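Local atomic coordinates of RE68036p (Drosophila melanogaster, PDB entry 1SQH), a protein that is of unknown function but may act as an acyltransferase, possibly of the glycine N-acyltransferase type. Residues A[23-26]-A[27-31]; A[34-37]-A[38-42]; A[186-189]-A[190-193]; A[178-181]-A[182-185]; A[56-59]-A[60-63]. All blocks are in the same frame, centred on the assembly; numbering follows the deposited sequence.

Contact 1 of 5, residues A[23-26]-A[27-31]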
loop_
_atom_site.group_PDB
_atom_site.type_symbol
_atom_site.label_atom_id
_atom_site.label_comp_id
_atom_site.label_asym_id
_atom_site.label_seq_id
_atom_site.Cartn_x
_atom_site.Cartn_y
_atom_site.Cartn_z
ATOM N N ASP A 23 -4.556 -11.779 13.034
ATOM C CA ASP A 23 -4.065 -11.864 14.410
ATOM C C ASP A 23 -2.795 -12.702 14.522
ATOM O O ASP A 23 -1.988 -12.502 15.430
ATOM C CB ASP A 23 -5.123 -12.434 15.348
ATOM C CG ASP A 23 -4.693 -12.358 16.800
ATOM O OD1 ASP A 23 -4.565 -11.230 17.321
ATOM O OD2 ASP A 23 -4.460 -13.420 17.419
ATOM N N LEU A 24 -2.623 -13.650 13.606
ATOM C CA LEU A 24 -1.423 -14.472 13.620
ATOM C C LEU A 24 -0.226 -13.577 13.390
ATOM O O LEU A 24 0.789 -13.689 14.078
ATOM C CB LEU A 24 -1.448 -15.509 12.513
ATOM C CG LEU A 24 -2.157 -16.824 12.755
ATOM C CD1 LEU A 24 -1.920 -17.697 11.525
ATOM C CD2 LEU A 24 -1.618 -17.496 14.013
ATOM N N TYR A 25 -0.336 -12.696 12.403
ATOM C CA TYR A 25 0.764 -11.796 12.132
ATOM C C TYR A 25 0.890 -10.814 13.281
ATOM O O TYR A 25 2.003 -10.473 13.692
ATOM C CB TYR A 25 0.572 -11.071 10.795
ATOM C CG TYR A 25 1.062 -11.883 9.611
ATOM C CD1 TYR A 25 0.322 -12.958 9.114
ATOM C CD2 TYR A 25 2.303 -11.624 9.037
ATOM C CE1 TYR A 25 0.817 -13.761 8.072
ATOM C CE2 TYR A 25 2.802 -12.413 8.003
ATOM C CZ TYR A 25 2.062 -13.481 7.524
ATOM O OH TYR A 25 2.585 -14.278 6.519
ATOM N N LYS A 26 -0.240 -10.379 13.831
ATOM C CA LYS A 26 -0.194 -9.449 14.959
ATOM C C LYS A 26 0.615 -10.056 16.108
ATOM O O LYS A 26 1.506 -9.412 16.665
ATOM C CB LYS A 26 -1.609 -9.111 15.441
ATOM C CG LYS A 26 -1.662 -7.959 16.450
ATOM C CD LYS A 26 -3.084 -7.421 16.607
ATOM C CE LYS A 26 -3.144 -6.285 17.620
ATOM N NZ LYS A 26 -4.503 -5.679 17.720
ATOM N N VAL A 27 0.320 -11.306 16.448
ATOM C CA VAL A 27 1.034 -11.980 17.532
ATOM C C VAL A 27 2.496 -12.248 17.156
ATOM O O VAL A 27 3.420 -11.890 17.891
ATOM C CB VAL A 27 0.361 -13.338 17.888
ATOM C CG1 VAL A 27 1.150 -14.042 18.996
ATOM C CG2 VAL A 27 -1.084 -13.114 18.311
ATOM N N LYS A 28 2.698 -12.879 16.003
ATOM C CA LYS A 28 4.037 -13.228 15.528
ATOM C C LYS A 28 5.041 -12.088 15.342
ATOM O O LYS A 28 6.200 -12.203 15.763
ATOM C CB LYS A 28 3.928 -13.982 14.207
ATOM C CG LYS A 28 5.264 -14.398 13.623
ATOM C CD LYS A 28 5.822 -15.590 14.381
ATOM C CE LYS A 28 7.040 -16.164 13.690
ATOM N NZ LYS A 28 7.526 -17.390 14.395
ATOM N N PHE A 29 4.624 -10.992 14.713
ATOM C CA PHE A 29 5.555 -9.900 14.453
ATOM C C PHE A 29 5.289 -8.572 15.121
ATOM O O PHE A 29 6.166 -7.705 15.123
ATOM C CB PHE A 29 5.656 -9.649 12.953
ATOM C CG PHE A 29 6.195 -10.814 12.180
ATOM C CD1 PHE A 29 7.493 -11.268 12.397
ATOM C CD2 PHE A 29 5.414 -11.439 11.205
ATOM C CE1 PHE A 29 8.012 -12.329 11.646
ATOM C CE2 PHE A 29 5.925 -12.499 10.450
ATOM C CZ PHE A 29 7.226 -12.945 10.671
ATOM N N GLY A 30 4.093 -8.385 15.666
ATOM C CA GLY A 30 3.811 -7.113 16.302
ATOM C C GLY A 30 3.130 -6.106 15.393
ATOM O O GLY A 30 3.082 -6.259 14.170
ATOM N N ILE A 31 2.622 -5.055 16.015
ATOM C CA ILE A 31 1.902 -3.976 15.353
ATOM C C ILE A 31 2.649 -3.157 14.274
ATOM O O ILE A 31 2.026 -2.382 13.535
ATOM C CB ILE A 31 1.359 -3.024 16.457
ATOM C CG1 ILE A 31 -0.095 -2.698 16.185
ATOM C CG2 ILE A 31 2.227 -1.781 16.581
ATOM C CD1 ILE A 31 -1.005 -3.879 16.456
#

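Contact 2 of 5, residues A[34-37]-A[38-42]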
loop_
_atom_site.group_PDB
_atom_site.type_symbol
_atom_site.label_atom_id
_atom_site.label_comp_id
_atom_site.label_asym_id
_atom_site.label_seq_id
_atom_site.Cartn_x
_atom_site.Cartn_y
_atom_site.Cartn_z
ATOM N N PHE A 34 4.551 -4.871 8.330
ATOM C CA PHE A 34 3.815 -4.468 7.140
ATOM C C PHE A 34 2.758 -5.431 6.609
ATOM O O PHE A 34 1.792 -5.001 5.968
ATOM C CB PHE A 34 4.798 -4.104 6.034
ATOM C CG PHE A 34 5.397 -2.737 6.196
ATOM C CD1 PHE A 34 4.809 -1.630 5.586
ATOM C CD2 PHE A 34 6.523 -2.547 6.989
ATOM C CE1 PHE A 34 5.336 -0.344 5.762
ATOM C CE2 PHE A 34 7.061 -1.272 7.172
ATOM C CZ PHE A 34 6.469 -0.170 6.560
ATOM N N HIS A 35 2.926 -6.725 6.849
ATOM C CA HIS A 35 1.925 -7.666 6.389
ATOM C C HIS A 35 0.744 -7.552 7.322
ATOM O O HIS A 35 -0.411 -7.664 6.898
ATOM C CB HIS A 35 2.495 -9.082 6.342
ATOM C CG HIS A 35 3.424 -9.286 5.188
ATOM N ND1 HIS A 35 2.971 -9.445 3.896
ATOM C CD2 HIS A 35 4.772 -9.196 5.110
ATOM C CE1 HIS A 35 4.003 -9.438 3.069
ATOM N NE2 HIS A 35 5.107 -9.286 3.780
ATOM N N TYR A 36 1.026 -7.296 8.594
ATOM C CA TYR A 36 -0.059 -7.104 9.540
ATOM C C TYR A 36 -0.827 -5.845 9.115
ATOM O O TYR A 36 -2.062 -5.827 9.110
ATOM C CB TYR A 36 0.485 -6.901 10.958
ATOM C CG TYR A 36 -0.505 -6.196 11.858
ATOM C CD1 TYR A 36 -1.608 -6.873 12.379
ATOM C CD2 TYR A 36 -0.369 -4.833 12.145
ATOM C CE1 TYR A 36 -2.553 -6.223 13.160
ATOM C CE2 TYR A 36 -1.312 -4.167 12.928
ATOM C CZ TYR A 36 -2.404 -4.871 13.436
ATOM O OH TYR A 36 -3.329 -4.231 14.233
ATOM N N LEU A 37 -0.087 -4.794 8.756
ATOM C CA LEU A 37 -0.706 -3.531 8.357
ATOM C C LEU A 37 -1.590 -3.707 7.132
ATOM O O LEU A 37 -2.697 -3.163 7.068
ATOM C CB LEU A 37 0.372 -2.470 8.113
ATOM C CG LEU A 37 0.985 -2.032 9.457
ATOM C CD1 LEU A 37 2.168 -1.088 9.270
ATOM C CD2 LEU A 37 -0.119 -1.362 10.276
ATOM N N LEU A 38 -1.096 -4.486 6.171
ATOM C CA LEU A 38 -1.825 -4.777 4.951
ATOM C C LEU A 38 -3.126 -5.505 5.307
ATOM O O LEU A 38 -4.204 -5.130 4.833
ATOM C CB LEU A 38 -0.940 -5.633 4.036
ATOM C CG LEU A 38 -1.475 -6.462 2.860
ATOM C CD1 LEU A 38 -2.728 -5.857 2.288
ATOM C CD2 LEU A 38 -0.370 -6.548 1.802
ATOM N N LEU A 39 -3.015 -6.525 6.156
ATOM C CA LEU A 39 -4.172 -7.310 6.584
ATOM C C LEU A 39 -5.115 -6.423 7.388
ATOM O O LEU A 39 -6.340 -6.424 7.183
ATOM C CB LEU A 39 -3.719 -8.510 7.426
ATOM C CG LEU A 39 -3.570 -9.881 6.740
ATOM C CD1 LEU A 39 -2.923 -9.737 5.383
ATOM C CD2 LEU A 39 -2.735 -10.806 7.632
ATOM N N TYR A 40 -4.537 -5.666 8.315
ATOM C CA TYR A 40 -5.316 -4.746 9.125
ATOM C C TYR A 40 -6.070 -3.767 8.212
ATOM O O TYR A 40 -7.279 -3.548 8.359
ATOM C CB TYR A 40 -4.383 -3.965 10.045
ATOM C CG TYR A 40 -5.041 -2.759 10.653
ATOM C CD1 TYR A 40 -5.793 -2.868 11.817
ATOM C CD2 TYR A 40 -4.939 -1.511 10.043
ATOM C CE1 TYR A 40 -6.429 -1.754 12.367
ATOM C CE2 TYR A 40 -5.571 -0.400 10.576
ATOM C CZ TYR A 40 -6.311 -0.524 11.742
ATOM O OH TYR A 40 -6.896 0.600 12.293
ATOM N N ASN A 41 -5.349 -3.182 7.263
ATOM C CA ASN A 41 -5.961 -2.224 6.365
ATOM C C ASN A 41 -7.107 -2.801 5.542
ATOM O O ASN A 41 -8.201 -2.211 5.493
ATOM C CB ASN A 41 -4.914 -1.634 5.423
ATOM C CG ASN A 41 -5.505 -0.617 4.479
ATOM O OD1 ASN A 41 -5.783 0.515 4.856
ATOM N ND2 ASN A 41 -5.728 -1.030 3.243
ATOM N N GLN A 42 -6.868 -3.947 4.902
ATOM C CA GLN A 42 -7.899 -4.556 4.071
ATOM C C GLN A 42 -9.174 -4.827 4.854
ATOM O O GLN A 42 -10.266 -4.463 4.419
ATOM C CB GLN A 42 -7.404 -5.855 3.447
ATOM C CG GLN A 42 -8.390 -6.426 2.420
ATOM C CD GLN A 42 -8.730 -5.405 1.341
ATOM O OE1 GLN A 42 -7.870 -5.021 0.551
ATOM N NE2 GLN A 42 -9.979 -4.946 1.321
#

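Contact 3 of 5, residues A[186-189]-A[190-193]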
loop_
_atom_site.group_PDB
_atom_site.type_symbol
_atom_site.label_atom_id
_atom_site.label_comp_id
_atom_site.label_asym_id
_atom_site.label_seq_id
_atom_site.Cartn_x
_atom_site.Cartn_y
_atom_site.Cartn_z
HETATM N N MSE A 186 -6.669 15.661 -10.740
HETATM C CA MSE A 186 -5.492 16.517 -10.697
HETATM C C MSE A 186 -4.312 15.757 -10.095
HETATM O O MSE A 186 -3.218 15.755 -10.664
HETATM C CB MSE A 186 -5.783 17.784 -9.885
HETATM C CG MSE A 186 -7.073 18.502 -10.294
HETATM SE SE MSE A 186 -7.207 18.917 -12.203
HETATM C CE MSE A 186 -8.525 17.605 -12.725
ATOM N N VAL A 187 -4.532 15.113 -8.950
ATOM C CA VAL A 187 -3.471 14.346 -8.307
ATOM C C VAL A 187 -2.976 13.235 -9.239
ATOM O O VAL A 187 -1.783 12.926 -9.272
ATOM C CB VAL A 187 -3.948 13.732 -6.940
ATOM C CG1 VAL A 187 -5.333 13.200 -7.060
ATOM C CG2 VAL A 187 -3.015 12.605 -6.502
ATOM N N HIS A 188 -3.889 12.659 -10.012
ATOM C CA HIS A 188 -3.532 11.587 -10.930
ATOM C C HIS A 188 -2.747 12.108 -12.139
ATOM O O HIS A 188 -1.896 11.401 -12.689
ATOM C CB HIS A 188 -4.797 10.856 -11.399
ATOM C CG HIS A 188 -4.519 9.573 -12.119
ATOM N ND1 HIS A 188 -4.076 9.527 -13.425
ATOM C CD2 HIS A 188 -4.589 8.285 -11.703
ATOM C CE1 HIS A 188 -3.888 8.269 -13.781
ATOM N NE2 HIS A 188 -4.192 7.494 -12.755
ATOM N N ASP A 189 -3.022 13.346 -12.540
ATOM C CA ASP A 189 -2.335 13.942 -13.686
ATOM C C ASP A 189 -0.864 14.234 -13.427
ATOM O O ASP A 189 -0.077 14.327 -14.370
ATOM C CB ASP A 189 -3.005 15.246 -14.117
ATOM C CG ASP A 189 -2.291 15.900 -15.292
ATOM O OD1 ASP A 189 -2.195 15.255 -16.362
ATOM O OD2 ASP A 189 -1.819 17.053 -15.153
ATOM N N SER A 190 -0.492 14.388 -12.163
ATOM C CA SER A 190 0.895 14.689 -11.835
ATOM C C SER A 190 1.748 13.437 -11.652
ATOM O O SER A 190 2.900 13.517 -11.224
ATOM C CB SER A 190 0.962 15.574 -10.587
ATOM O OG SER A 190 0.323 14.959 -9.486
ATOM N N TRP A 191 1.173 12.284 -11.977
ATOM C CA TRP A 191 1.883 11.011 -11.886
ATOM C C TRP A 191 2.659 10.780 -13.183
ATOM O O TRP A 191 2.075 10.771 -14.266
ATOM C CB TRP A 191 0.889 9.871 -11.683
ATOM C CG TRP A 191 0.397 9.719 -10.276
ATOM C CD1 TRP A 191 0.545 10.605 -9.253
ATOM C CD2 TRP A 191 -0.331 8.603 -9.742
ATOM N NE1 TRP A 191 -0.044 10.110 -8.112
ATOM C CE2 TRP A 191 -0.588 8.883 -8.386
ATOM C CE3 TRP A 191 -0.790 7.394 -10.284
ATOM C CZ2 TRP A 191 -1.285 7.994 -7.557
ATOM C CZ3 TRP A 191 -1.486 6.509 -9.460
ATOM C CH2 TRP A 191 -1.725 6.816 -8.110
ATOM N N PRO A 192 3.983 10.585 -13.090
ATOM C CA PRO A 192 4.792 10.361 -14.291
ATOM C C PRO A 192 4.654 8.972 -14.903
ATOM O O PRO A 192 4.594 8.828 -16.123
ATOM C CB PRO A 192 6.211 10.639 -13.803
ATOM C CG PRO A 192 6.172 10.136 -12.403
ATOM C CD PRO A 192 4.841 10.678 -11.894
ATOM N N ASN A 193 4.607 7.951 -14.056
ATOM C CA ASN A 193 4.489 6.580 -14.542
ATOM C C ASN A 193 3.204 5.948 -14.020
ATOM O O ASN A 193 3.213 4.858 -13.442
ATOM C CB ASN A 193 5.707 5.760 -14.102
ATOM C CG ASN A 193 7.025 6.378 -14.559
ATOM O OD1 ASN A 193 7.326 6.427 -15.755
ATOM N ND2 ASN A 193 7.814 6.858 -13.601
#

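Contact 4 of 5, residues A[178-181]-A[182-185]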
loop_
_atom_site.group_PDB
_atom_site.type_symbol
_atom_site.label_atom_id
_atom_site.label_comp_id
_atom_site.label_asym_id
_atom_site.label_seq_id
_atom_site.Cartn_x
_atom_site.Cartn_y
_atom_site.Cartn_z
ATOM N N ARG A 178 -9.767 18.270 3.430
ATOM C CA ARG A 178 -9.756 16.890 2.966
ATOM C C ARG A 178 -9.998 17.003 1.468
ATOM O O ARG A 178 -10.671 17.931 1.006
ATOM C CB ARG A 178 -10.890 16.091 3.617
ATOM C CG ARG A 178 -10.950 14.622 3.212
ATOM C CD ARG A 178 -12.222 13.948 3.733
ATOM N NE ARG A 178 -12.207 12.503 3.488
ATOM C CZ ARG A 178 -13.231 11.683 3.714
ATOM N NH1 ARG A 178 -14.377 12.155 4.190
ATOM N NH2 ARG A 178 -13.105 10.384 3.467
ATOM N N LEU A 179 -9.439 16.082 0.701
ATOM C CA LEU A 179 -9.631 16.115 -0.739
ATOM C C LEU A 179 -11.083 15.732 -1.054
ATOM O O LEU A 179 -11.797 15.193 -0.201
ATOM C CB LEU A 179 -8.673 15.126 -1.410
ATOM C CG LEU A 179 -7.185 15.414 -1.216
ATOM C CD1 LEU A 179 -6.360 14.254 -1.766
ATOM C CD2 LEU A 179 -6.830 16.716 -1.914
ATOM N N ARG A 180 -11.523 16.032 -2.270
ATOM C CA ARG A 180 -12.867 15.678 -2.695
ATOM C C ARG A 180 -12.725 15.001 -4.055
ATOM O O ARG A 180 -11.672 15.104 -4.695
ATOM C CB ARG A 180 -13.751 16.929 -2.767
ATOM C CG ARG A 180 -13.069 18.130 -3.388
ATOM C CD ARG A 180 -13.864 19.420 -3.197
ATOM N NE ARG A 180 -13.983 19.817 -1.795
ATOM C CZ ARG A 180 -13.855 21.074 -1.368
ATOM N NH1 ARG A 180 -13.597 22.048 -2.234
ATOM N NH2 ARG A 180 -13.994 21.363 -0.080
ATOM N N ALA A 181 -13.769 14.295 -4.480
ATOM C CA ALA A 181 -13.753 13.570 -5.741
ATOM C C ALA A 181 -13.125 14.324 -6.905
ATOM O O ALA A 181 -12.299 13.770 -7.632
ATOM C CB ALA A 181 -15.170 13.134 -6.104
ATOM N N GLU A 182 -13.518 15.580 -7.088
ATOM C CA GLU A 182 -12.993 16.402 -8.181
ATOM C C GLU A 182 -11.471 16.531 -8.155
ATOM O O GLU A 182 -10.840 16.752 -9.189
ATOM C CB GLU A 182 -13.608 17.801 -8.120
ATOM C CG GLU A 182 -13.331 18.530 -6.811
ATOM C CD GLU A 182 -14.052 19.865 -6.708
ATOM O OE1 GLU A 182 -13.773 20.762 -7.532
ATOM O OE2 GLU A 182 -14.899 20.016 -5.798
ATOM N N ASP A 183 -10.889 16.382 -6.971
ATOM C CA ASP A 183 -9.446 16.505 -6.793
ATOM C C ASP A 183 -8.668 15.335 -7.379
ATOM O O ASP A 183 -7.534 15.502 -7.840
ATOM C CB ASP A 183 -9.125 16.632 -5.305
ATOM C CG ASP A 183 -9.668 17.913 -4.699
ATOM O OD1 ASP A 183 -9.977 17.913 -3.485
ATOM O OD2 ASP A 183 -9.772 18.922 -5.431
ATOM N N ALA A 184 -9.280 14.154 -7.374
ATOM C CA ALA A 184 -8.631 12.940 -7.876
ATOM C C ALA A 184 -7.925 13.049 -9.225
ATOM O O ALA A 184 -6.796 12.579 -9.381
ATOM C CB ALA A 184 -9.641 11.796 -7.926
ATOM N N ALA A 185 -8.585 13.658 -10.201
ATOM C CA ALA A 185 -8.013 13.780 -11.536
ATOM C C ALA A 185 -6.727 14.624 -11.570
ATOM O O ALA A 185 -5.795 14.329 -12.330
ATOM C CB ALA A 185 -9.065 14.346 -12.501
HETATM O O HOH W 1 -11.504 13.158 -9.880
#

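Contact 5 of 5, residues A[56-59]-A[60-63]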
loop_
_atom_site.group_PDB
_atom_site.type_symbol
_atom_site.label_atom_id
_atom_site.label_comp_id
_atom_site.label_asym_id
_atom_site.label_seq_id
_atom_site.Cartn_x
_atom_site.Cartn_y
_atom_site.Cartn_z
ATOM N N ARG A 56 -19.758 -6.521 -3.367
ATOM C CA ARG A 56 -18.382 -6.907 -3.627
ATOM C C ARG A 56 -18.235 -7.042 -5.136
ATOM O O ARG A 56 -19.222 -7.226 -5.853
ATOM C CB ARG A 56 -18.059 -8.240 -2.947
ATOM C CG ARG A 56 -18.259 -8.221 -1.440
ATOM C CD ARG A 56 -17.768 -9.500 -0.809
ATOM N NE ARG A 56 -17.711 -9.383 0.641
ATOM C CZ ARG A 56 -17.020 -10.194 1.438
ATOM N NH1 ARG A 56 -16.312 -11.198 0.934
ATOM N NH2 ARG A 56 -17.034 -9.990 2.750
ATOM N N ASN A 57 -17.006 -6.954 -5.618
ATOM C CA ASN A 57 -16.755 -7.050 -7.045
ATOM C C ASN A 57 -17.287 -5.821 -7.778
ATOM O O ASN A 57 -17.208 -5.743 -9.004
ATOM C CB ASN A 57 -17.371 -8.336 -7.604
ATOM C CG ASN A 57 -16.632 -9.583 -7.136
ATOM O OD1 ASN A 57 -16.464 -9.814 -5.931
ATOM N ND2 ASN A 57 -16.180 -10.391 -8.088
ATOM N N ASP A 58 -17.831 -4.864 -7.023
ATOM C CA ASP A 58 -18.315 -3.613 -7.614
ATOM C C ASP A 58 -17.131 -3.049 -8.388
ATOM O O ASP A 58 -16.100 -2.729 -7.795
ATOM C CB ASP A 58 -18.706 -2.605 -6.534
ATOM C CG ASP A 58 -18.938 -1.216 -7.101
ATOM O OD1 ASP A 58 -19.940 -1.033 -7.824
ATOM O OD2 ASP A 58 -18.113 -0.312 -6.843
ATOM N N LEU A 59 -17.284 -2.915 -9.698
ATOM C CA LEU A 59 -16.206 -2.431 -10.552
ATOM C C LEU A 59 -15.495 -1.126 -10.135
ATOM O O LEU A 59 -14.272 -1.026 -10.272
ATOM C CB LEU A 59 -16.714 -2.324 -12.000
ATOM C CG LEU A 59 -15.677 -2.416 -13.135
ATOM C CD1 LEU A 59 -16.349 -2.957 -14.401
ATOM C CD2 LEU A 59 -15.030 -1.056 -13.382
ATOM N N ASN A 60 -16.219 -0.133 -9.623
ATOM C CA ASN A 60 -15.529 1.099 -9.254
ATOM C C ASN A 60 -15.043 1.185 -7.801
ATOM O O ASN A 60 -14.719 2.260 -7.298
ATOM C CB ASN A 60 -16.361 2.338 -9.640
ATOM C CG ASN A 60 -17.731 2.355 -9.011
ATOM O OD1 ASN A 60 -17.871 2.169 -7.801
ATOM N ND2 ASN A 60 -18.759 2.602 -9.828
ATOM N N HIS A 61 -14.975 0.035 -7.139
ATOM C CA HIS A 61 -14.471 -0.035 -5.769
ATOM C C HIS A 61 -13.607 -1.281 -5.597
ATOM O O HIS A 61 -13.098 -1.540 -4.509
ATOM C CB HIS A 61 -15.605 -0.069 -4.744
ATOM C CG HIS A 61 -16.263 1.256 -4.517
ATOM N ND1 HIS A 61 -17.212 1.777 -5.370
ATOM C CD2 HIS A 61 -16.126 2.159 -3.515
ATOM C CE1 HIS A 61 -17.636 2.937 -4.901
ATOM N NE2 HIS A 61 -16.992 3.192 -3.776
ATOM N N ILE A 62 -13.440 -2.051 -6.671
ATOM C CA ILE A 62 -12.633 -3.261 -6.597
ATOM C C ILE A 62 -11.204 -2.993 -6.135
ATOM O O ILE A 62 -10.569 -3.863 -5.540
ATOM C CB ILE A 62 -12.542 -3.974 -7.949
ATOM C CG1 ILE A 62 -12.054 -2.997 -9.009
ATOM C CG2 ILE A 62 -13.883 -4.570 -8.318
ATOM C CD1 ILE A 62 -11.351 -3.665 -10.159
ATOM N N SER A 63 -10.699 -1.798 -6.422
ATOM C CA SER A 63 -9.338 -1.435 -6.037
ATOM C C SER A 63 -9.196 -1.438 -4.510
ATOM O O SER A 63 -8.087 -1.472 -3.981
ATOM C CB SER A 63 -8.981 -0.053 -6.595
ATOM O OG SER A 63 -9.754 0.959 -5.970
#

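Contact 1 of 5, residues A[23-26]-A[27-31]
Tyr25 and Phe29, one helical turn apart near the C-terminal end of helix 15-29, lie side by side and point the same way. Both rings leave the backbone with CG anti to the carbonyl carbon (chi1 -85° in Tyr25, -62° in Phe29), which brings CD2 of Tyr25 to 3.8 Å from CD2 of Phe29. The tyrosine carbon sits at the edge of the phenylalanine ring, in its plane, while the two ring planes are inclined at 45°, an oblique pairing. CG of Lys28 rests over the centre of one face of the Phe29 ring, and the lysine also makes a cation-pi contact with Trp98. The indole of Trp98 meets the Tyr25 ring edge-to-face, and the phenol OH of Tyr25 is hydrogen-bonded to the carbonyl of Gly80.

On another side of the helix the extended chain of Lys26 runs alongside Ile31, its CE 3.4 Å from Ile31 CD1, tighter than usual for two carbons. Asp23 OD2 approaches the CG2 methyl of Val27 at 3.5 Å. Beneath these side chains, Val27 N, Lys28 N and Phe29 N bond to the carbonyls of Asp23, Leu24 and Tyr25 in near-straight i to i+4 links. The last, from Gly30 N to Lys26 O at 3.0 Å, is more bent, and Gly30 then leaves the helix with positive phi, where a side chain would be jammed against the preceding carbonyl oxygen. The chemistry is thus divided: aromatic packing anchors one side of the helix end, aliphatic lysine contacts line another, and glycine permits the turn away.

Contact 2 of 5, residues A[34-37]-A[38-42]
Tyr36 and Tyr40 stand one turn apart in helix 34-51, where Leu38 N, Leu39 N, Tyr40 N and Asn41 N bond to the carbonyls of Phe34, His35, Tyr36 and Leu37 in regular i to i+4 steps. The link from Tyr40 N to Tyr36 O is 2.6 Å long and runs nearly along the C=O axis. Above it, CB of Tyr40 sits over one face of the Tyr36 ring as a CH-pi contact, 4.2 Å from the ring centroid and displaced toward the rim. Tyr36 reaches this position with CG anti to its own N (chi1 158°), which carries the ring along the helix toward Tyr40. Its OH approaches CD1 of Tyr40 at 3.7 Å, and the two ring planes meet obliquely, 34° apart. The Tyr40 OH turns to Glu264, while OD1 of Asn41 bonds to Ser232. On a different side, CD1 of Leu39 packs 3.6 Å from the carbonyl oxygen of His35, whose ND1 is bonded to Tyr82. Tyr36 and Leu39 touch helix 15-29, whereas Phe34 and Leu37 touch strand 268-273, consistent with a buried helix of an acetyltransferase-like alpha/beta fold, packed between a neighbouring helix and the sheet.

Contact 3 of 5, residues A[186-189]-A[190-193]
Trp191 sets the benzene part of its indole across the imidazole of His188, with CE3 over one face of that ring and 4.2 Å from CD2. The planes are nearly parallel, 29° apart, but slid so far that the rings barely overlap, with centroids 5.1 Å apart. The indole also meets backbone: CA of His188 lies over one of its faces, and CD1 of Trp191 comes within 3.3 Å of Val187 O. That same carbonyl accepts the hydroxyl of Ser190, OG to O 2.9 Å, from above its plane. Ser190 turns OG between its backbone N and carbonyl carbon (chi1 57°), which points the hydroxyl back at the last helical turn. Ser190 N makes weak bonds to the carbonyls of Met186 and Val187, and Trp191 N bonds to His188 O at 3.3 Å. Replacing Ser190 by an alanine would probably leave Val187 O, among the donors of this turn, with just the weak bond from the backbone N at that position. NE2 of His188 is secured by the carbonyl of Gly197. Val187, His188 and Trp191 all rest on Leu202 of helix 199-208, while Val187 and Ser190 reach Trp225 on strand 222-228 and Trp191 touches Met236 on strand 234-239.

Contact 4 of 5, residues A[178-181]-A[182-185]
Asp183 folds back over the turn that leads into helix 184-189 and takes the backbone N of Arg180 on its OD1 at 2.7 Å. In return, Asp183 N bonds to Arg180 O, also at 2.7 Å, so two reciprocal links, one side chain to backbone and the other backbone to backbone, hold Arg180 and Asp183 together. The carboxylate swings there with CG anti to the carbonyl carbon (chi1 -65°), and the Arg180 N-H meets OD1 from above the carboxylate plane rather than within it. OD1 is also 3.7 Å from CD2 of Leu179 and forms a salt bridge with Arg177, so this buried oxygen is gripped by a backbone donor and a cation, which would probably favour the charged form. Ala184 N continues the turn by bonding to Ala181 O at 3.1 Å.

The other side is looser. Arg180 and Glu182 run alongside each other, CG of one 3.5 Å from CG of the other, both near the surface; the exact place of the Glu182 carboxylate is doubtful. Farther along the turn a water links Ala181 O and Ala185 N, donating a hydrogen bond to the former and accepting one from Ala185 N at 3.0 Å, in place of a direct link. Inward, Leu179 packs on Leu222, Trp225 and Phe227 of strand 222-228 and on Val206 of helix 199-208, while Ala184 touches Leu199 and Gln203 of that helix.

Contact 5 of 5, residues A[56-59]-A[60-63]
A histidine-carboxylate hydrogen bond closes this surface turn in the loop between helix 34-51 and strand 67-71: ND1 of His61 donates a hydrogen bond to OD2 of Asp58 at 2.7 Å. The donor stands almost straight beyond the C-OD2 bond, and the oxygen lies at the edge of the imidazole, 19° out of the ring plane, with carboxylate and ring inclined at 47°. Asp58 has CG anti to its backbone N (chi1 168°), bringing the carboxylate round beside His61, whose CB is 3.3 Å from the same OD2. A second bond, of the main chain, goes from His61 N to Asp58 O at 3.1 Å, the donor standing above the carbonyl plane. The two residues are therefore joined both through backbone and through side chains, which limits rotation of the imidazole. Such pairing would probably raise the basicity of the ring. A leucine in place of Asp58 would probably leave His61 ND1 without its carboxylate mate and set the imidazole free to turn.

Ile62 follows the turn with its branches directed back at it, CG1 lying 3.2 Å from the carbonyl oxygen of Leu59, while CG2 approaches Asp58 O. Ile62 already belongs to the 3-10 turn that carries the chain on through Ser63. His61 touches Arg207 and Ser63 touches Tyr201 and Ala204, all on helix 199-208, while the Ser63 carbonyl bonds to His86 of strand 82-87; Arg56, at the start, is salt-bridged to Asp15 at the beginning of helix 15-29.

In the fold
From the N terminus, contact 1 ends helix 15-29 and contact 2 opens helix 34-51; the two touch, Tyr25 CD2 lying 3.7 Å from His35 CB, and the helices are joined across their short connection. Contact 5 closes a turn in the loop from helix 34-51 to strand 67-71, its nearest atoms about 6 Å from contact 2. Far along the chain, contact 4 starts helix 184-189 and contact 3 ends it, adjoining in sequence with centres 13 Å apart. None of the five nests within or crosses another. Contacts 3 and 4 tie that helix to the four-stranded antiparallel sheet, and lie across the chain's centre from contact 1; helix 199-208 is touched by contacts 3, 4 and 5.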